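Local coordinates for beta-N-acetylhexosaminidase (Beutenbergia cavernae, PDB 5BU9), which probably hydrolyses terminal non-reducing N-acetyl-D-hexosamine residues in N-acetyl-beta-D-hexosaminides, as a member of glycosyl hydrolase family 3, at residues S247-I250 with V251-L255; R284-L287 with A288-G292; A311-A314 with K315-D319; P320-A323 with A324-D328. All blocks are in the same frame, centred on the assembly; numbering follows the deposited sequence.

Interaction 1: residues S247-I250 with V251-L255; sequences SREI and VSDLL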
loop_
_atom_site.group_PDB
_atom_site.type_symbol
_atom_site.label_atom_id
_atom_site.label_comp_id
_atom_site.label_asym_id
_atom_site.label_seq_id
_atom_site.Cartn_x
_atom_site.Cartn_y
_atom_site.Cartn_z
ATOM N N SER A 247 5.889 11.815 -8.150
ATOM C CA SER A 247 5.372 12.921 -8.955
ATOM C C SER A 247 4.354 13.770 -8.193
ATOM O O SER A 247 3.243 13.309 -7.897
ATOM C CB SER A 247 4.744 12.380 -10.236
ATOM O OG SER A 247 4.028 13.392 -10.897
ATOM N N ARG A 248 4.714 15.013 -7.875
ATOM C CA ARG A 248 3.722 15.916 -7.304
ATOM C C ARG A 248 2.459 15.957 -8.193
ATOM O O ARG A 248 1.329 15.907 -7.690
ATOM C CB ARG A 248 4.289 17.320 -7.128
ATOM C CG ARG A 248 3.359 18.289 -6.364
ATOM C CD ARG A 248 3.246 17.902 -4.884
ATOM N NE ARG A 248 2.261 18.712 -4.185
ATOM C CZ ARG A 248 2.045 18.687 -2.872
ATOM N NH1 ARG A 248 2.767 17.911 -2.092
ATOM N NH2 ARG A 248 1.103 19.451 -2.328
ATOM N N GLU A 249 2.641 15.989 -9.509
ATOM C CA GLU A 249 1.491 16.112 -10.399
ATOM C C GLU A 249 0.541 14.925 -10.325
ATOM O O GLU A 249 -0.685 15.084 -10.328
ATOM C CB GLU A 249 1.925 16.277 -11.853
ATOM C CG GLU A 249 0.702 16.393 -12.737
ATOM C CD GLU A 249 1.031 16.756 -14.150
ATOM O OE1 GLU A 249 2.236 16.909 -14.453
ATOM O OE2 GLU A 249 0.081 16.889 -14.953
ATOM N N ILE A 250 1.099 13.725 -10.257
ATOM C CA ILE A 250 0.260 12.555 -10.275
ATOM C C ILE A 250 -0.396 12.369 -8.908
ATOM O O ILE A 250 -1.597 12.092 -8.827
ATOM C CB ILE A 250 1.062 11.335 -10.686
ATOM C CG1 ILE A 250 1.331 11.351 -12.194
ATOM C CG2 ILE A 250 0.365 10.099 -10.238
ATOM C CD1 ILE A 250 2.153 10.146 -12.672
ATOM N N VAL A 251 0.390 12.534 -7.837
ATOM C CA VAL A 251 -0.087 12.219 -6.472
ATOM C C VAL A 251 -0.991 13.316 -5.926
ATOM O O VAL A 251 -2.085 13.034 -5.403
ATOM C CB VAL A 251 1.065 11.973 -5.516
ATOM C CG1 VAL A 251 0.542 11.785 -4.126
ATOM C CG2 VAL A 251 1.860 10.736 -5.953
ATOM N N SER A 252 -0.554 14.566 -6.062
ATOM C CA SER A 252 -1.283 15.678 -5.494
ATOM C C SER A 252 -2.253 16.332 -6.479
ATOM O O SER A 252 -3.401 16.525 -6.123
ATOM C CB SER A 252 -0.310 16.722 -4.935
ATOM O OG SER A 252 0.192 16.287 -3.686
ATOM N N ASP A 253 -1.827 16.681 -7.695
ATOM C CA ASP A 253 -2.753 17.358 -8.618
ATOM C C ASP A 253 -3.808 16.389 -9.167
ATOM O O ASP A 253 -4.951 16.723 -9.178
ATOM C CB ASP A 253 -2.021 18.046 -9.790
ATOM C CG ASP A 253 -0.940 19.042 -9.317
ATOM O OD1 ASP A 253 -0.881 19.360 -8.103
ATOM O OD2 ASP A 253 -0.142 19.513 -10.164
ATOM N N LEU A 254 -3.427 15.186 -9.593
ATOM C CA LEU A 254 -4.395 14.272 -10.192
ATOM C C LEU A 254 -5.219 13.532 -9.129
ATOM O O LEU A 254 -6.446 13.669 -9.061
ATOM C CB LEU A 254 -3.687 13.259 -11.104
ATOM C CG LEU A 254 -4.595 12.255 -11.848
ATOM C CD1 LEU A 254 -5.701 12.958 -12.653
ATOM C CD2 LEU A 254 -3.830 11.274 -12.718
ATOM N N LEU A 255 -4.532 12.747 -8.310
ATOM C CA LEU A 255 -5.145 11.888 -7.289
ATOM C C LEU A 255 -5.893 12.704 -6.231
ATOM O O LEU A 255 -7.090 12.533 -6.069
ATOM C CB LEU A 255 -4.078 11.014 -6.610
ATOM C CG LEU A 255 -4.612 10.084 -5.520
ATOM C CD1 LEU A 255 -5.755 9.217 -6.046
ATOM C CD2 LEU A 255 -3.487 9.215 -4.994
HETATM O O HOH W 1 0.368 20.700 -5.370
#

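Interaction 2: residues R284-L287 with A288-G292; sequences RAIL and AIEAG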
loop_
_atom_site.group_PDB
_atom_site.type_symbol
_atom_site.label_atom_id
_atom_site.label_comp_id
_atom_site.label_asym_id
_atom_site.label_seq_id
_atom_site.Cartn_x
_atom_site.Cartn_y
_atom_site.Cartn_z
ATOM N N ARG A 284 14.412 8.423 -1.662
ATOM C CA ARG A 284 13.129 7.778 -1.972
ATOM C C ARG A 284 12.035 8.276 -1.026
ATOM O O ARG A 284 10.905 8.597 -1.447
ATOM C CB ARG A 284 13.233 6.258 -1.877
ATOM C CG ARG A 284 14.223 5.670 -2.825
ATOM C CD ARG A 284 14.423 4.212 -2.566
ATOM N NE ARG A 284 15.803 3.888 -2.905
ATOM C CZ ARG A 284 16.439 2.800 -2.507
ATOM N NH1 ARG A 284 15.816 1.861 -1.783
ATOM N NH2 ARG A 284 17.701 2.656 -2.841
ATOM N N ALA A 285 12.364 8.311 0.263
ATOM C CA ALA A 285 11.379 8.704 1.251
ATOM C C ALA A 285 11.007 10.188 1.066
ATOM O O ALA A 285 9.823 10.566 1.060
ATOM C CB ALA A 285 11.903 8.438 2.682
ATOM N N ILE A 286 12.035 11.016 0.903
ATOM C CA ILE A 286 11.846 12.455 0.813
ATOM C C ILE A 286 11.033 12.805 -0.435
ATOM O O ILE A 286 10.068 13.576 -0.342
ATOM C CB ILE A 286 13.192 13.187 0.843
ATOM C CG1 ILE A 286 13.743 13.166 2.270
ATOM C CG2 ILE A 286 13.021 14.648 0.396
ATOM C CD1 ILE A 286 15.209 13.509 2.355
ATOM N N LEU A 287 11.393 12.228 -1.586
ATOM C CA LEU A 287 10.660 12.515 -2.818
ATOM C C LEU A 287 9.205 12.027 -2.734
ATOM O O LEU A 287 8.301 12.715 -3.208
ATOM C CB LEU A 287 11.353 11.894 -4.037
ATOM C CG LEU A 287 12.723 12.493 -4.419
ATOM C CD1 LEU A 287 13.359 11.620 -5.444
ATOM C CD2 LEU A 287 12.636 13.897 -4.960
ATOM N N ALA A 288 8.976 10.851 -2.152
ATOM C CA ALA A 288 7.611 10.334 -2.008
ATOM C C ALA A 288 6.749 11.334 -1.201
ATOM O O ALA A 288 5.681 11.757 -1.634
ATOM C CB ALA A 288 7.647 8.937 -1.326
ATOM N N ILE A 289 7.248 11.713 -0.031
ATOM C CA ILE A 289 6.566 12.624 0.850
ATOM C C ILE A 289 6.323 13.983 0.159
ATOM O O ILE A 289 5.209 14.511 0.173
ATOM C CB ILE A 289 7.362 12.753 2.140
ATOM C CG1 ILE A 289 7.281 11.444 2.897
ATOM C CG2 ILE A 289 6.826 13.919 3.014
ATOM C CD1 ILE A 289 8.235 11.376 4.087
ATOM N N GLU A 290 7.335 14.525 -0.508
ATOM C CA GLU A 290 7.145 15.811 -1.185
ATOM C C GLU A 290 6.078 15.742 -2.259
ATOM O O GLU A 290 5.418 16.747 -2.527
ATOM C CB GLU A 290 8.456 16.322 -1.817
ATOM C CG GLU A 290 9.479 16.776 -0.802
ATOM C CD GLU A 290 10.764 17.305 -1.449
ATOM O OE1 GLU A 290 11.143 16.833 -2.546
ATOM O OE2 GLU A 290 11.390 18.212 -0.867
ATOM N N ALA A 291 5.923 14.578 -2.899
ATOM C CA ALA A 291 4.881 14.375 -3.925
ATOM C C ALA A 291 3.466 14.346 -3.338
ATOM O O ALA A 291 2.489 14.593 -4.048
ATOM C CB ALA A 291 5.137 13.075 -4.705
ATOM N N GLY A 292 3.355 14.011 -2.056
ATOM C CA GLY A 292 2.073 14.023 -1.362
ATOM C C GLY A 292 1.807 12.664 -0.720
ATOM O O GLY A 292 0.680 12.357 -0.387
#

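Interaction 3: residues A311-A314 with K315-D319; sequences AVVA and KAQAD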
loop_
_atom_site.group_PDB
_atom_site.type_symbol
_atom_site.label_atom_id
_atom_site.label_comp_id
_atom_site.label_asym_id
_atom_site.label_seq_id
_atom_site.Cartn_x
_atom_site.Cartn_y
_atom_site.Cartn_z
ATOM N N ALA A 311 16.678 10.537 7.904
ATOM C CA ALA A 311 16.802 11.544 6.875
ATOM C C ALA A 311 15.548 12.425 6.826
ATOM O O ALA A 311 15.664 13.629 6.617
ATOM C CB ALA A 311 17.045 10.904 5.542
ATOM N N VAL A 312 14.364 11.823 7.001
ATOM C CA VAL A 312 13.121 12.586 6.913
ATOM C C VAL A 312 13.020 13.498 8.134
ATOM O O VAL A 312 12.644 14.658 7.992
ATOM C CB VAL A 312 11.880 11.688 6.768
ATOM C CG1 VAL A 312 10.610 12.539 6.820
ATOM C CG2 VAL A 312 11.926 10.950 5.418
ATOM N N VAL A 313 13.414 13.004 9.311
ATOM C CA VAL A 313 13.470 13.843 10.507
ATOM C C VAL A 313 14.417 15.009 10.292
ATOM O O VAL A 313 14.063 16.155 10.552
ATOM C CB VAL A 313 13.910 13.054 11.768
ATOM C CG1 VAL A 313 14.237 14.039 12.919
ATOM C CG2 VAL A 313 12.844 12.118 12.199
ATOM N N ALA A 314 15.628 14.727 9.814
ATOM C CA ALA A 314 16.625 15.788 9.694
ATOM C C ALA A 314 16.171 16.858 8.702
ATOM O O ALA A 314 16.395 18.050 8.927
ATOM C CB ALA A 314 17.974 15.220 9.288
ATOM N N LYS A 315 15.500 16.461 7.621
ATOM C CA LYS A 315 15.083 17.484 6.652
ATOM C C LYS A 315 13.920 18.347 7.196
ATOM O O LYS A 315 13.855 19.522 6.904
ATOM C CB LYS A 315 14.707 16.849 5.322
ATOM C CG LYS A 315 14.312 17.884 4.202
ATOM C CD LYS A 315 13.935 17.182 2.929
ATOM C CE LYS A 315 13.410 18.130 1.866
ATOM N NZ LYS A 315 14.461 18.961 1.273
ATOM N N ALA A 316 13.039 17.751 7.996
ATOM C CA ALA A 316 11.967 18.479 8.656
ATOM C C ALA A 316 12.576 19.507 9.587
ATOM O O ALA A 316 12.063 20.598 9.692
ATOM C CB ALA A 316 11.044 17.537 9.436
ATOM N N GLN A 317 13.674 19.168 10.257
ATOM C CA GLN A 317 14.288 20.113 11.194
ATOM C C GLN A 317 14.978 21.327 10.495
ATOM O O GLN A 317 15.041 22.417 11.059
ATOM C CB GLN A 317 15.281 19.372 12.090
ATOM C CG GLN A 317 14.645 18.397 13.086
ATOM C CD GLN A 317 15.682 17.444 13.713
ATOM O OE1 GLN A 317 16.761 17.215 13.151
ATOM N NE2 GLN A 317 15.354 16.891 14.874
ATOM N N ALA A 318 15.443 21.118 9.256
ATOM C CA ALA A 318 16.198 22.091 8.450
ATOM C C ALA A 318 15.357 22.888 7.440
ATOM O O ALA A 318 15.797 23.917 6.933
ATOM C CB ALA A 318 17.348 21.358 7.665
ATOM N N ASP A 319 14.176 22.395 7.112
ATOM C CA ASP A 319 13.451 22.863 5.944
ATOM C C ASP A 319 11.956 23.049 6.314
ATOM O O ASP A 319 11.185 22.080 6.341
ATOM C CB ASP A 319 13.671 21.834 4.803
ATOM C CG ASP A 319 13.117 22.270 3.431
ATOM O OD1 ASP A 319 11.984 22.774 3.347
ATOM O OD2 ASP A 319 13.808 22.047 2.407
#

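Interaction 4: residues P320-A323 with A324-D328; sequences PDFA and AIVDD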
loop_
_atom_site.group_PDB
_atom_site.type_symbol
_atom_site.label_atom_id
_atom_site.label_comp_id
_atom_site.label_asym_id
_atom_site.label_seq_id
_atom_site.Cartn_x
_atom_site.Cartn_y
_atom_site.Cartn_z
ATOM N N PRO A 320 11.552 24.296 6.615
ATOM C CA PRO A 320 10.161 24.561 7.009
ATOM C C PRO A 320 9.080 24.090 5.995
ATOM O O PRO A 320 8.019 23.641 6.411
ATOM C CB PRO A 320 10.129 26.093 7.165
ATOM C CG PRO A 320 11.574 26.504 7.409
ATOM C CD PRO A 320 12.424 25.496 6.678
ATOM N N ASP A 321 9.309 24.195 4.691
ATOM C CA ASP A 321 8.299 23.751 3.745
ATOM C C ASP A 321 8.103 22.211 3.882
ATOM O O ASP A 321 6.993 21.695 3.872
ATOM C CB ASP A 321 8.692 24.102 2.315
ATOM C CG ASP A 321 8.444 25.562 1.966
ATOM O OD1 ASP A 321 7.638 26.239 2.649
ATOM O OD2 ASP A 321 9.071 26.041 0.987
ATOM N N PHE A 322 9.189 21.469 4.018
ATOM C CA PHE A 322 9.099 20.016 4.121
ATOM C C PHE A 322 8.478 19.630 5.473
ATOM O O PHE A 322 7.713 18.683 5.560
ATOM C CB PHE A 322 10.492 19.388 3.954
ATOM C CG PHE A 322 10.483 17.876 3.954
ATOM C CD1 PHE A 322 10.048 17.170 2.837
ATOM C CD2 PHE A 322 10.896 17.162 5.070
ATOM C CE1 PHE A 322 10.040 15.770 2.832
ATOM C CE2 PHE A 322 10.882 15.776 5.072
ATOM C CZ PHE A 322 10.430 15.081 3.964
ATOM N N ALA A 323 8.836 20.355 6.527
ATOM C CA ALA A 323 8.226 20.163 7.848
ATOM C C ALA A 323 6.706 20.290 7.775
ATOM O O ALA A 323 6.004 19.499 8.403
ATOM C CB ALA A 323 8.799 21.179 8.892
ATOM N N ALA A 324 6.204 21.271 7.018
ATOM C CA ALA A 324 4.767 21.503 6.951
ATOM C C ALA A 324 4.122 20.357 6.177
ATOM O O ALA A 324 3.041 19.883 6.537
ATOM C CB ALA A 324 4.439 22.881 6.314
ATOM N N ILE A 325 4.814 19.877 5.152
ATOM C CA ILE A 325 4.345 18.730 4.381
ATOM C C ILE A 325 4.267 17.463 5.249
ATOM O O ILE A 325 3.260 16.739 5.237
ATOM C CB ILE A 325 5.226 18.524 3.133
ATOM C CG1 ILE A 325 4.938 19.661 2.119
ATOM C CG2 ILE A 325 4.993 17.111 2.512
ATOM C CD1 ILE A 325 5.928 19.711 0.933
ATOM N N VAL A 326 5.325 17.211 6.000
ATOM C CA VAL A 326 5.356 16.131 6.982
ATOM C C VAL A 326 4.194 16.222 7.961
ATOM O O VAL A 326 3.525 15.233 8.210
ATOM C CB VAL A 326 6.689 16.136 7.730
ATOM C CG1 VAL A 326 6.604 15.331 9.011
ATOM C CG2 VAL A 326 7.785 15.566 6.813
ATOM N N ASP A 327 3.921 17.409 8.496
ATOM C CA ASP A 327 2.837 17.549 9.479
ATOM C C ASP A 327 1.453 17.236 8.899
ATOM O O ASP A 327 0.608 16.662 9.593
ATOM C CB ASP A 327 2.828 18.953 10.099
ATOM C CG ASP A 327 3.881 19.106 11.200
ATOM O OD1 ASP A 327 4.442 18.071 11.596
ATOM O OD2 ASP A 327 4.167 20.238 11.665
ATOM N N ASP A 328 1.218 17.602 7.641
ATOM C CA ASP A 328 -0.061 17.298 6.986
ATOM C C ASP A 328 -0.234 15.794 6.786
ATOM O O ASP A 328 -1.337 15.230 6.896
ATOM C CB ASP A 328 -0.152 17.982 5.614
ATOM C CG ASP A 328 -0.348 19.496 5.704
ATOM O OD1 ASP A 328 -0.556 20.026 6.815
ATOM O OD2 ASP A 328 -0.297 20.160 4.645
HETATM O O HOH W 2 7.091 18.344 10.782
#

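Interaction 1: residues S247-I250 with V251-L255
Arg248 O is gripped by two backbone donors, Ser252 N at 2.8 Å and Asp253 N at 3.2 Å, the second lying in the carbonyl plane. It marks the change from ordinary alpha-helical spacing to a wider pi-type turn, in which Leu254 N reaches back five residues to Glu249 O (2.8 Å) and Leu255 N likewise to Ile250 O. The helix starts at Ser247, an N-cap whose OG accepts from Ile250 N at 3.0 Å and is also bonded to Asp239. The Arg248 chain sets out with CG anti to the backbone N (chi1 -173°) and bends at chi2 (70°), which brings the guanidinium back over Ser252. There OG sits above the centre of one face, 3.1 Å from CZ, a contact over the plane that is not a hydrogen bond; OG bonds to Ala291 O and Arg248 NH1 to Glu290 O. At the guanidinium edge, water 1 accepts from Arg248 NE (3.0 Å) and donates a longer bond to Asp253 OD1. Val251 faces strands 227-230 and 264-267, Ile250 and Leu254 touch Phe186 of strand 180-186, and the Arg248 and Ser252 side turns to the end of helix 281-291.

Interaction 2: residues R284-L287 with A288-G292
The Glu290 carboxylate turns one flat face to Ile286: CG2 stands almost straight above Glu290 CD, at 3.9 Å, with the two side chains lying parallel and pointing the same way. Leu287 approaches differently, its CD2 coming in from beside OE1 of Glu290 at 4.1 Å. Glu290 CG, anti to its own carbonyl carbon (chi1 -71°), passes close to Ile286 O at 3.3 Å, and the extended chain beyond it carries the carboxylate out to the Ile286 methyl. OE2 also makes a long, weak ion pair with Lys315, whose NZ stands off the carboxylate plane on the same side as the Ile286 methyl. Were an alanine to replace Glu290, Ile286 CG2 would probably lose the flat group it rests on and Lys315 one of its anionic partners. Regular i to i+4 bonds support this row, the straightest being Ile289 N to Ala285 O (3.0 Å, 172°). Gly292 ends the helix in a Schellman motif: its N bonds to Ile289 O at 2.9 Å and weakly to Ala288 O. Its phi of 125° would press a beta carbon against the preceding carbonyl O, which accounts for glycine. In the fold, Ala285 and Ile289 pack on Val312 of helix 305-318, while Ile286, Ile289 and Glu290 meet Phe322 of helix 320-336; strand 296-298 follows shortly after.

Interaction 3: residues A311-A314 with K315-D319
Lys315 N donates to Ala311 O at 3.0 Å, and the next two bonds of the series follow, Ala316 N to Val312 O and Gln317 N to Val313 O, each at 3.1 Å. The last donor lies in the carbonyl plane; by contrast, Ala318 N to Ala314 O is bent to 134° and weak, a sign that the helix is running out. Charge completes the end. Lys315 leaves with CG anti to the backbone N (chi1 -177°), runs extended, and bends at its last torsion (73°), so that NZ turns back to Asp319 OD2 in a long salt bridge of 3.4 Å. On another side of the helix, Val313 CG1 lies over the flat of the Gln317 amide, 3.6 Å from NE2 and 3.8 Å from CD, an apolar methyl against the amide face. Beyond it, Val313 touches Val11 and Gln317 touches Leu7 and Glu8, all of helix 7-12. Asp319, the first residue to leave helical angles, also caps what follows, OD1 accepting from Phe322 N: the two helices 305-318 and 320-336 are separated by Asp319 alone, which serves as N-cap of the second, within the family 3 TIM-barrel domain.

Interaction 4: residues P320-A323 with A324-D328
Ala324 N donates to Pro320 O at 3.0 Å, with a weak second bond to Asp321 O, as befits the first turn of a helix that a proline without an N-H can open. Next, Ile325 N bonds to Asp321 O at 3.1 Å, and its CG1, placed beside the backbone N, runs past that same oxygen. Val326 N to Phe322 O is short and nearly straight, 2.8 Å and 173°. Its CG2 methyl, anti to the carbonyl carbon, leans over one face of the Phe322 ring, 4.0 Å from the ring centroid and 29° off the ring normal, a CH-pi contact in which Phe322 CE2 is the nearest ring atom at 3.6 Å. Asp327 N then donates to Ala323 O at 3.0 Å. That oxygen also accepts from water 2 (2.9 Å), which gives a weak bond to Asp327 OD1; the same OD1 forms a salt bridge with Arg10. The turn is therefore divided by chemistry: Phe322 and Val326 form an apolar side that meets Val312 of the preceding helix, whereas Asp327 offers a hydrated, charged side, where the arginine is likely to favour the ionised carboxylate.

From the N terminus, interactions 1 to 4 come in series; each spans consecutive residues of one helix, so none closes a long loop, nests in another or crosses it. Interaction 1 opens helix 248-258 and interaction 2 ends helix 281-291; they touch where the start of the former meets the carbonyl end of the latter, their centres 11 Å apart. Interaction 3 finishes helix 305-318 and interaction 4 begins helix 320-336 directly after it, with centres about 9 Å apart. Both pack on interaction 2, which lies between interactions 1 and 3; interaction 4 comes within about 5 Å of interaction 1 (nearest atoms) without touching it. Together they tie four successive helices of the TIM-barrel domain.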